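Local coordinates for protein 2-dehydropantoate 2-reductase (Porphyromonas gingivalis, PDB 2QYT) that probably catalyses the NADPH-dependent reduction of 2-dehydropantoate (ketopantoate) to pantoate, the second step of pantoate formation in pantothenate biosynthesis, at residues 10-15 with 82-87; 40-45 with 69-74; 62-67 with 155-160. All blocks are in the same frame, centred on the assembly; numbering follows the deposited sequence. Where two conformers were deposited one is given.

Interaction 1 of 3, residues 10-15 with 82-87. With EDO (1,2-ethanediol), chain H.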
# COMPACT_ATOMS: atom_id res chain seq x y z
N LYS A 10 5.51 5.58 18.93
CA LYS A 10 5.26 6.76 18.11
C LYS A 10 5.13 6.26 16.67
O LYS A 10 6.08 5.64 16.14
CB LYS A 10 6.45 7.72 18.24
CG LYS A 10 6.63 8.29 19.67
CD LYS A 10 7.89 9.16 19.70
CE LYS A 10 8.31 9.50 21.13
NZ LYS A 10 9.34 10.65 21.16
N ILE A 11 3.96 6.50 16.06
CA ILE A 11 3.71 6.18 14.67
C ILE A 11 3.36 7.43 13.88
O ILE A 11 2.54 8.23 14.32
CB ILE A 11 2.46 5.20 14.55
CG1 ILE A 11 2.67 3.95 15.38
CG2 ILE A 11 2.19 4.80 13.09
CD1 ILE A 11 1.89 2.74 14.84
N ALA A 12 3.96 7.60 12.71
CA ALA A 12 3.58 8.67 11.80
C ALA A 12 2.93 8.12 10.53
O ALA A 12 3.31 7.06 10.02
CB ALA A 12 4.75 9.48 11.46
N VAL A 13 1.95 8.87 10.01
CA VAL A 13 1.33 8.53 8.75
C VAL A 13 1.66 9.62 7.76
O VAL A 13 1.23 10.74 7.95
CB VAL A 13 -0.21 8.28 8.87
CG1 VAL A 13 -0.75 7.70 7.57
CG2 VAL A 13 -0.47 7.29 9.95
N PHE A 14 2.39 9.26 6.70
CA PHE A 14 2.81 10.20 5.68
C PHE A 14 1.91 10.03 4.45
O PHE A 14 2.04 9.07 3.70
CB PHE A 14 4.29 9.92 5.31
CG PHE A 14 4.89 10.94 4.36
CD1 PHE A 14 5.19 12.22 4.81
CD2 PHE A 14 5.17 10.61 3.05
CE1 PHE A 14 5.76 13.16 3.98
CE2 PHE A 14 5.72 11.55 2.18
CZ PHE A 14 6.02 12.83 2.65
N GLY A 15 0.99 10.97 4.27
CA GLY A 15 0.01 10.96 3.18
C GLY A 15 -1.28 10.53 3.84
O GLY A 15 -1.33 9.44 4.40
N GLY A 82 9.34 14.95 14.41
CA GLY A 82 10.54 14.37 15.05
C GLY A 82 10.57 12.86 14.83
O GLY A 82 9.73 12.31 14.09
N THR A 83 11.58 12.20 15.37
CA THR A 83 11.76 10.79 15.06
C THR A 83 10.61 9.95 15.67
O THR A 83 10.06 10.32 16.71
CB THR A 83 13.10 10.28 15.60
OG1 THR A 83 13.03 10.41 17.00
CG2 THR A 83 14.29 11.14 15.05
N VAL A 84 10.27 8.85 15.01
CA VAL A 84 9.16 7.98 15.46
C VAL A 84 9.59 6.51 15.38
O VAL A 84 10.69 6.17 14.89
CB VAL A 84 7.85 8.18 14.60
CG1 VAL A 84 7.32 9.63 14.69
CG2 VAL A 84 8.12 7.86 13.16
N ASP A 85 8.73 5.61 15.86
CA ASP A 85 9.03 4.18 15.74
C ASP A 85 8.64 3.55 14.38
O ASP A 85 9.35 2.67 13.90
CB ASP A 85 8.44 3.44 16.96
CG ASP A 85 9.00 4.00 18.25
OD1 ASP A 85 10.21 3.88 18.43
OD2 ASP A 85 8.29 4.61 19.05
N TYR A 86 7.54 4.02 13.81
CA TYR A 86 6.95 3.48 12.56
C TYR A 86 6.49 4.64 11.72
O TYR A 86 5.87 5.55 12.23
CB TYR A 86 5.78 2.54 12.84
CG TYR A 86 6.15 1.42 13.82
CD1 TYR A 86 5.77 1.48 15.19
CD2 TYR A 86 6.89 0.31 13.39
CE1 TYR A 86 6.12 0.43 16.09
CE2 TYR A 86 7.26 -0.74 14.31
CZ TYR A 86 6.86 -0.67 15.62
OH TYR A 86 7.20 -1.72 16.44
N ILE A 87 6.92 4.63 10.47
CA ILE A 87 6.34 5.48 9.47
C ILE A 87 5.55 4.60 8.50
O ILE A 87 6.10 3.69 7.85
CB ILE A 87 7.41 6.26 8.69
CG1 ILE A 87 8.20 7.17 9.64
CG2 ILE A 87 6.74 7.06 7.51
CD1 ILE A 87 9.52 7.72 9.03
C1 EDO H . 17.19 7.90 17.58
O1 EDO H . 17.62 8.65 16.41
C2 EDO H . 15.79 8.23 18.10
O2 EDO H . 15.70 9.62 18.39
O HOH W 1 11.31 10.62 19.20
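In the Rossmann-type parallel sheet of the N-terminal half, Ile11 pairs with Tyr86 and Ala12 with Ile87, joining strand 9-14, first in sequence and central in the 3-2-1-4-5 order, to strand 86-89. The regular ladder is carried by Ala12 N, which donates to Tyr86 O at 2.8 Å with an N-H...O angle of 166°, and by a CA-H...O contact from Ile11 CA to the same oxygen. At the entry to strand 86-89 the pattern changes where the chain turns a corner at Asp85. There Lys10 O accepts from two consecutive amides, Asp85 N at 2.7 Å and Tyr86 N at 3.2 Å; the Tyr86 donor lies in the carbonyl plane, the Asp85 donor is tilted 24° from it. Asp85 also reaches back with its carboxylate: CG stands beside its own backbone N (chi1 -58°), and OD2 takes Lys10 N at 2.9 Å through its anti lone pair. On the face of Ile11 and Tyr86, CG1 of Ile11 meets the ring edge at CD1 of Tyr86, 4.0 Å away, and helix 172-183 packs there through Leu177. Tyr86 OH is held by Asp173 O and Arg176 NE. On the other face, Ala12 CB lies against both methyls of Val84. The extended Lys10 chain runs past Thr83 O, and a water accepting from Lys10 NZ at 2.8 Å donates to Thr83 O at 2.8 Å.

Interaction 2 of 3, residues 40-45 with 69-74; sequences VSWIAR and ARPTCV. With SO4 (sulfate ion), chain C.
Val40, Ser41 and Trp42 run parallel to Thr72, Cys73 and Val74, with CA-CA separations of 4.6 Å at the Ser41-Cys73 and Trp42-Val74 bridges; within this chain strand 73-75 is an outermost strand of the Rossmann-type sheet, beside strand 38-43. Trp42 N donates to Cys73 O at 2.9 Å, while Val40 O receives Thr72 N at 2.9 Å and, more weakly, Cys73 N. The Thr72 side chain closes this end: OG1, set beside its own backbone N (chi1 -48°), accepts from Val40 N at 3.0 Å.

The main side-chain contact is a CH-pi interaction between Pro71 and the Trp42 indole. Pro71 CB sits 3.5 Å from the centroid of the six-membered ring and 7° off its normal, and CG spreads over the CE3-CZ3 side at 3.6 Å; the two side chains cross at about a right angle. Ala69 O approaches the indole at its edge, 3.5 Å from CH2, and Val74 CG2 packs on Trp42 CB. Helix 18-33 adds Ala28 against Trp42. Beyond the strand, Arg45 N donates to sulfate O3, and Leu16 N binds the same ion. An anion held by two main-chain amides beside the glycine-rich turn is consistent with a site for a cofactor phosphate, although this sulfate probably comes from the crystallisation liquor.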
# COMPACT_ATOMS: atom_id res chain seq x y z
N VAL A 40 0.20 9.25 17.77
CA VAL A 40 -0.06 9.11 16.35
C VAL A 40 -0.02 10.48 15.67
O VAL A 40 -0.79 11.38 16.01
CB VAL A 40 -1.44 8.35 16.10
CG1 VAL A 40 -1.75 8.18 14.61
CG2 VAL A 40 -1.39 6.99 16.69
N SER A 41 0.88 10.63 14.71
CA SER A 41 1.00 11.87 13.96
C SER A 41 0.67 11.64 12.51
O SER A 41 0.83 10.53 12.02
CB SER A 41 2.43 12.42 14.12
OG SER A 41 2.73 12.47 15.53
N TRP A 42 0.17 12.70 11.87
CA TRP A 42 -0.25 12.68 10.48
C TRP A 42 0.42 13.77 9.71
O TRP A 42 0.55 14.89 10.19
CB TRP A 42 -1.76 12.93 10.38
CG TRP A 42 -2.60 11.89 11.03
CD1 TRP A 42 -2.23 10.62 11.39
CD2 TRP A 42 -3.98 12.02 11.38
NE1 TRP A 42 -3.31 9.95 11.96
CE2 TRP A 42 -4.38 10.79 11.99
CE3 TRP A 42 -4.90 13.06 11.30
CZ2 TRP A 42 -5.67 10.58 12.48
CZ3 TRP A 42 -6.18 12.85 11.80
CH2 TRP A 42 -6.56 11.63 12.37
N ILE A 43 0.88 13.44 8.50
CA ILE A 43 1.39 14.47 7.63
C ILE A 43 0.39 14.65 6.53
O ILE A 43 0.19 13.76 5.76
CB ILE A 43 2.78 14.12 7.05
CG1 ILE A 43 3.77 13.77 8.19
CG2 ILE A 43 3.27 15.22 6.04
CD1 ILE A 43 4.11 14.95 9.21
N ALA A 44 -0.22 15.82 6.45
CA ALA A 44 -1.26 16.09 5.47
C ALA A 44 -0.98 17.48 5.03
O ALA A 44 -0.22 18.17 5.69
CB ALA A 44 -2.61 16.03 6.10
N ARG A 45 -1.58 17.92 3.92
CA ARG A 45 -1.34 19.28 3.48
C ARG A 45 -2.53 20.00 2.93
O ARG A 45 -3.61 19.40 2.75
CB ARG A 45 -0.18 19.33 2.48
CG ARG A 45 -0.18 18.26 1.39
CD ARG A 45 1.27 18.11 0.90
NE ARG A 45 1.89 16.86 1.36
CZ ARG A 45 2.85 16.73 2.30
NH1 ARG A 45 3.38 17.79 2.93
NH2 ARG A 45 3.31 15.50 2.57
N ALA A 69 -11.59 10.93 14.22
CA ALA A 69 -10.40 10.47 14.90
C ALA A 69 -9.52 11.70 15.13
O ALA A 69 -9.35 12.54 14.23
CB ALA A 69 -9.66 9.45 13.98
N ARG A 70 -9.00 11.83 16.36
CA ARG A 70 -8.19 12.98 16.70
C ARG A 70 -6.75 12.55 16.91
O ARG A 70 -6.46 11.73 17.78
CB ARG A 70 -8.74 13.67 17.95
CG ARG A 70 -10.23 14.03 17.81
CD ARG A 70 -10.78 14.51 19.15
NE ARG A 70 -12.19 14.91 19.09
CZ ARG A 70 -13.21 14.11 18.80
NH1 ARG A 70 -13.03 12.80 18.45
NH2 ARG A 70 -14.42 14.65 18.80
N PRO A 71 -5.82 13.11 16.12
CA PRO A 71 -4.44 12.64 16.23
C PRO A 71 -3.69 13.36 17.35
O PRO A 71 -4.15 14.40 17.85
CB PRO A 71 -3.84 13.07 14.88
CG PRO A 71 -4.53 14.41 14.59
CD PRO A 71 -5.95 14.26 15.18
N THR A 72 -2.54 12.83 17.75
CA THR A 72 -1.65 13.54 18.69
C THR A 72 -1.16 14.78 17.97
O THR A 72 -1.06 15.83 18.56
CB THR A 72 -0.44 12.68 19.09
OG1 THR A 72 -0.93 11.40 19.45
CG2 THR A 72 0.38 13.31 20.32
N CYS A 73 -0.85 14.63 16.69
CA CYS A 73 -0.26 15.75 15.99
C CYS A 73 -0.63 15.60 14.53
O CYS A 73 -0.66 14.49 14.01
CB CYS A 73 1.27 15.76 16.23
SG CYS A 73 2.21 16.91 15.19
N VAL A 74 -0.97 16.72 13.90
CA VAL A 74 -1.20 16.75 12.46
C VAL A 74 -0.56 18.03 11.92
O VAL A 74 -0.70 19.10 12.50
CB VAL A 74 -2.71 16.65 12.04
CG1 VAL A 74 -3.49 17.91 12.56
CG2 VAL A 74 -2.84 16.58 10.49
S SO4 C . -2.63 14.74 2.04
O1 SO4 C . -2.92 13.86 3.15
O2 SO4 C . -3.50 14.31 0.94
O3 SO4 C . -2.93 16.14 2.36
O4 SO4 C . -1.21 14.55 1.69

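Interaction 3 of 3, residues 62-67 with 155-160. With EDO (1,2-ethanediol), chain J.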
# COMPACT_ATOMS: atom_id res chain seq x y z
N THR A 62 -18.22 5.02 6.54
CA THR A 62 -18.21 3.72 5.89
C THR A 62 -19.68 3.34 5.83
O THR A 62 -20.54 4.12 6.28
CB THR A 62 -17.33 2.67 6.70
OG1 THR A 62 -18.10 2.15 7.77
CG2 THR A 62 -16.03 3.28 7.32
N PRO A 63 -20.00 2.18 5.26
CA PRO A 63 -21.41 1.82 5.34
C PRO A 63 -22.01 1.80 6.77
O PRO A 63 -23.22 2.13 6.94
CB PRO A 63 -21.49 0.43 4.66
CG PRO A 63 -20.31 0.33 3.76
CD PRO A 63 -19.20 1.19 4.51
N SER A 64 -21.23 1.38 7.76
CA SER A 64 -21.74 1.15 9.10
C SER A 64 -21.18 2.09 10.13
O SER A 64 -21.66 2.10 11.26
CB SER A 64 -21.48 -0.31 9.54
OG SER A 64 -20.07 -0.54 9.76
N ARG A 65 -20.18 2.92 9.77
CA ARG A 65 -19.51 3.78 10.74
C ARG A 65 -19.45 5.25 10.31
O ARG A 65 -19.43 5.56 9.14
CB ARG A 65 -18.05 3.27 11.04
CG ARG A 65 -18.02 1.91 11.78
CD ARG A 65 -16.60 1.43 11.94
NE ARG A 65 -16.08 0.93 10.68
CZ ARG A 65 -14.79 0.85 10.36
NH1 ARG A 65 -14.45 0.37 9.16
NH2 ARG A 65 -13.87 1.21 11.23
N ASP A 66 -19.39 6.15 11.27
CA ASP A 66 -19.18 7.56 10.96
C ASP A 66 -18.49 8.11 12.18
O ASP A 66 -19.14 8.32 13.20
CB ASP A 66 -20.53 8.31 10.68
CG ASP A 66 -20.33 9.81 10.31
OD1 ASP A 66 -19.23 10.40 10.56
OD2 ASP A 66 -21.27 10.42 9.78
N PHE A 67 -17.19 8.36 12.07
CA PHE A 67 -16.41 8.77 13.23
C PHE A 67 -15.38 9.89 12.99
O PHE A 67 -14.92 10.09 11.87
CB PHE A 67 -15.77 7.56 13.98
CG PHE A 67 -14.76 6.77 13.18
CD1 PHE A 67 -15.15 5.68 12.40
CD2 PHE A 67 -13.41 7.12 13.22
CE1 PHE A 67 -14.20 4.98 11.63
CE2 PHE A 67 -12.46 6.42 12.51
CZ PHE A 67 -12.82 5.35 11.70
N GLU A 155 -15.98 2.49 0.81
CA GLU A 155 -17.17 2.05 0.18
C GLU A 155 -17.54 0.67 0.72
O GLU A 155 -18.62 0.19 0.47
CB GLU A 155 -17.04 2.12 -1.34
CG GLU A 155 -16.03 1.23 -1.90
CD GLU A 155 -16.05 1.30 -3.43
OE1 GLU A 155 -15.72 2.39 -3.98
OE2 GLU A 155 -16.38 0.26 -4.03
N ALA A 156 -16.64 0.07 1.48
CA ALA A 156 -16.96 -1.19 2.17
C ALA A 156 -16.17 -1.18 3.46
O ALA A 156 -15.08 -0.63 3.51
CB ALA A 156 -16.61 -2.39 1.32
N ASP A 157 -16.71 -1.80 4.50
CA ASP A 157 -16.00 -1.90 5.77
C ASP A 157 -14.73 -2.78 5.77
O ASP A 157 -13.77 -2.46 6.49
CB ASP A 157 -16.94 -2.38 6.86
CG ASP A 157 -17.67 -1.27 7.49
OD1 ASP A 157 -17.03 -0.38 8.10
OD2 ASP A 157 -18.89 -1.26 7.34
N ARG A 158 -14.74 -3.84 4.98
CA ARG A 158 -13.66 -4.83 4.88
C ARG A 158 -12.32 -4.18 4.57
O ARG A 158 -12.25 -3.34 3.64
CB ARG A 158 -13.91 -5.77 3.70
CG ARG A 158 -15.02 -6.77 3.83
CD ARG A 158 -15.24 -7.53 2.51
NE ARG A 158 -15.83 -6.73 1.42
CZ ARG A 158 -17.09 -6.32 1.36
NH1 ARG A 158 -17.94 -6.61 2.33
NH2 ARG A 158 -17.51 -5.61 0.32
N GLU A 159 -11.27 -4.61 5.27
CA GLU A 159 -9.88 -4.26 4.96
C GLU A 159 -8.89 -5.34 5.43
O GLU A 159 -9.18 -6.09 6.37
CB GLU A 159 -9.50 -2.85 5.40
CG GLU A 159 -9.41 -2.56 6.92
CD GLU A 159 -8.32 -3.32 7.68
OE1 GLU A 159 -8.58 -3.64 8.85
OE2 GLU A 159 -7.22 -3.63 7.14
N LEU A 160 -7.75 -5.41 4.76
CA LEU A 160 -6.66 -6.34 5.07
C LEU A 160 -5.38 -5.53 4.98
O LEU A 160 -5.26 -4.74 4.08
CB LEU A 160 -6.64 -7.50 4.07
CG LEU A 160 -7.87 -8.41 4.15
CD1 LEU A 160 -7.96 -9.37 2.94
CD2 LEU A 160 -7.85 -9.19 5.50
C1 EDO J . -12.93 -4.19 9.12
O1 EDO J . -12.94 -2.78 9.08
C2 EDO J . -11.52 -4.72 9.26
O2 EDO J . -11.28 -5.42 8.03
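Asp157 OD1 is gripped by three donors from the turn at 62-65: Thr62 OG1 at 2.8 Å, Arg65 NH1 at 2.9 Å and Arg65 NE at 3.0 Å. The arginine forms a side-on salt bridge, with NE and NH1 both directed to this one oxygen, which lies in the guanidinium plane, although that plane is turned 37° from the carboxylate. NH1 uses the anti lone pair of OD1, whereas NE meets it nearly along the C-O bond. Thr62 OG1 comes in on the syn side, 32° out of the carboxylate plane. The second oxygen, OD2, accepts from Ser64 OG at 2.8 Å, and this hydroxyl stands above the carboxylate plane.

Thr62 OG1, lying between its own backbone N and carbonyl carbon (chi1 81°), accepts from Ser64 N at 3.2 Å, an ST turn, and from Arg65 N, which makes it an ST motif as well; Thr62 N in turn donates to Arg65 O. This folding brings the three donor residues to one side of Asp157. The hydroxyl accepts from two amides and donates its own hydrogen bond to Asp157 OD1. This turn connects strands 58-61 and 66-69, at one border of the mixed six-stranded sheet, and Asp157 belongs to the corner between strands 151-154 and 158-164 of that sheet. Pro63 packs on the same junction, its CG 3.7 Å from Glu155 O and its CD beside Asp157 OD2.

Helix 18-33 lies alongside: Tyr22 OH is a further hydrogen-bond partner of Arg65 NH1, and Met26 touches the arginine. Three hydrogen bonds to OD1, two of them from a guanidinium, and a fourth to OD2 would be expected to favour the charged form of Asp157. Past the corner, an ethanediol, probably from the crystallisation liquor, donates through O1 to Asp157 O at 2.7 Å, while its O2 bonds to both Glu159 N and Glu159 O.

Interactions 1 and 2 belong to one parallel sheet, their centres 10 Å apart. Strands 9-14 and 38-43 are neighbours, linked by probable hydrogen bonds from Ile43 N to Val13 O and from Val13 N to Ser41 O, both 2.8 Å; Phe14 CD1 also packs on Ile43 CG2. In sequence, interaction 2 is nested within the loop closed by interaction 1. Interaction 3 joins two turns at the border of the second, mixed sheet, its centre about 24 Å from that of interaction 1 and 20 Å from that of interaction 2; strand 66-69 leads on to strand 73-75. Gly15, in what looks like a Rossmann-type GxGxxG turn, and the sulfate by Arg45 are consistent with a dinucleotide site near interactions 1 and 2.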